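Local coordinates for putative invasin (Yersinia pseudotuberculosis IP 31758, PDB 5N40), which is an adhesin with a C-type lectin-like domain, probably serving in attachment of the bacterium to host cells, at residues I123-I128 and M143-V148. The protein carries 1 engineered substitution. Sequence-based numbering, arbitrary orientation.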
# COMPACT_ATOMS: atom_id res chain seq x y z
N ILE A 123 0.55 -8.26 -1.37
CA ILE A 123 0.28 -8.28 0.06
C ILE A 123 -1.17 -7.85 0.29
O ILE A 123 -1.64 -6.86 -0.30
CB ILE A 123 1.25 -7.35 0.82
CG1 ILE A 123 2.65 -7.97 0.84
CG2 ILE A 123 0.78 -7.12 2.26
CD1 ILE A 123 3.73 -7.03 1.34
N SER A 124 -1.88 -8.60 1.13
CA SER A 124 -3.24 -8.26 1.50
C SER A 124 -3.20 -7.37 2.73
O SER A 124 -2.72 -7.78 3.79
CB SER A 124 -4.05 -9.53 1.78
OG SER A 124 -5.42 -9.21 2.02
N LEU A 125 -3.70 -6.14 2.59
CA LEU A 125 -3.66 -5.14 3.64
C LEU A 125 -5.09 -4.84 4.06
O LEU A 125 -5.92 -4.48 3.22
CB LEU A 125 -2.95 -3.87 3.15
CG LEU A 125 -2.66 -2.73 4.14
CD1 LEU A 125 -1.55 -1.86 3.59
CD2 LEU A 125 -3.89 -1.89 4.43
N THR A 126 -5.37 -5.00 5.35
CA THR A 126 -6.70 -4.75 5.90
C THR A 126 -6.65 -3.61 6.92
O THR A 126 -5.85 -3.65 7.87
CB THR A 126 -7.27 -6.01 6.56
OG1 THR A 126 -7.38 -7.06 5.59
CG2 THR A 126 -8.63 -5.74 7.18
N VAL A 127 -7.51 -2.62 6.72
CA VAL A 127 -7.75 -1.56 7.70
C VAL A 127 -9.03 -1.89 8.44
O VAL A 127 -10.07 -2.16 7.82
CB VAL A 127 -7.88 -0.18 7.02
CG1 VAL A 127 -8.03 0.93 8.07
CG2 VAL A 127 -6.70 0.09 6.10
N ILE A 128 -8.98 -1.86 9.77
CA ILE A 128 -10.16 -2.06 10.61
C ILE A 128 -10.38 -0.76 11.38
O ILE A 128 -9.47 -0.28 12.07
CB ILE A 128 -9.99 -3.22 11.60
CG1 ILE A 128 -9.60 -4.50 10.86
CG2 ILE A 128 -11.29 -3.41 12.41
CD1 ILE A 128 -9.24 -5.65 11.78
N MET A 143 -11.43 6.20 3.35
CA MET A 143 -10.04 5.88 3.62
C MET A 143 -9.16 6.31 2.45
O MET A 143 -9.57 6.21 1.29
CB MET A 143 -9.86 4.37 3.86
CG MET A 143 -8.69 4.01 4.77
SD MET A 143 -8.93 4.51 6.49
CE MET A 143 -10.42 3.62 6.92
N THR A 144 -7.95 6.77 2.76
CA THR A 144 -6.91 7.02 1.77
C THR A 144 -5.61 6.39 2.25
O THR A 144 -5.47 6.02 3.42
CB THR A 144 -6.68 8.51 1.50
OG1 THR A 144 -6.17 9.12 2.68
CG2 THR A 144 -7.97 9.20 1.07
N PHE A 145 -4.65 6.27 1.33
CA PHE A 145 -3.34 5.73 1.64
C PHE A 145 -2.25 6.68 1.16
O PHE A 145 -2.37 7.31 0.11
CB PHE A 145 -3.12 4.35 0.99
CG PHE A 145 -4.03 3.29 1.52
CD1 PHE A 145 -3.74 2.62 2.69
CD2 PHE A 145 -5.20 2.98 0.85
CE1 PHE A 145 -4.58 1.65 3.18
CE2 PHE A 145 -6.05 2.00 1.34
CZ PHE A 145 -5.73 1.34 2.51
N GLU A 146 -1.17 6.74 1.94
CA GLU A 146 -0.04 7.62 1.64
C GLU A 146 1.27 6.92 1.97
O GLU A 146 1.42 6.38 3.07
CB GLU A 146 -0.16 8.93 2.43
CG GLU A 146 0.86 9.97 2.03
CD GLU A 146 0.65 11.30 2.74
OE1 GLU A 146 -0.06 11.32 3.77
OE2 GLU A 146 1.20 12.31 2.26
N GLN A 147 2.20 6.92 1.02
CA GLN A 147 3.56 6.49 1.31
C GLN A 147 4.25 7.56 2.16
O GLN A 147 4.32 8.72 1.75
CB GLN A 147 4.32 6.25 0.01
CG GLN A 147 5.80 5.92 0.18
CD GLN A 147 6.70 7.16 0.22
OE1 GLN A 147 7.23 7.53 1.27
NE2 GLN A 147 6.89 7.78 -0.94
N VAL A 148 4.74 7.17 3.34
CA VAL A 148 5.37 8.11 4.26
C VAL A 148 6.82 7.78 4.57
O VAL A 148 7.49 8.57 5.23
CB VAL A 148 4.57 8.25 5.58
CG1 VAL A 148 3.17 8.81 5.31
CG2 VAL A 148 4.47 6.91 6.30
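With CG anti to its carbonyl carbon (chi1 -64°), F145 sends its ring across the interior until CE1 and CZ reach the methyl groups of L125 and V127. M143 gets its methyl group to the same facing strand differently: in the conformer described, one of two, CG is roughly anti to the backbone N (chi1 -152°), the chain bends at both following torsions, and CE turns to meet V127. V127 serves both partners, one branch each. Its CG1 meets this conformer of the methionine tip to tip, 3.8 Å from M143 CE, while CG2 lies 3.9 Å from F145 CZ. L125 and V127 both run past the phenylalanine, their side chains pointing the other way, and L125 CD2 rests 3.8 Å from F145 CE1. L125 CD2 and V127 CG2 approach the ring obliquely.

No hydrogen bond crosses, because the strands belong to different sheets. The axes of the two segments approach to 10.4 Å, at 131°. Even the nearest CA atoms, those of V127 and M143, stand 8.8 Å apart. Such a gap suits long residues on one side, where F145 and M143 span it, and a compact branched valine on the other; leucine, branched one carbon further out, reaches the ring with CD2. Strand 123-131 is bonded instead to strands 106-112 and 183-189, with V127 pairing to L184 through the backbone. F174 packs edge-to-face with F145, and L108 and L184 also touch M143. T126, pointing away from the contact, hydrogen-bonds through OG1 to T185 OG1; exposed E146 forms a salt bridge with R201.

This is the facing-sheet packing of an immunoglobulin-like β-sandwich. Being wholly apolar and buried, the contact probably coheres through dispersion and the exclusion of water, which here hold the two sheets together without a directional bond.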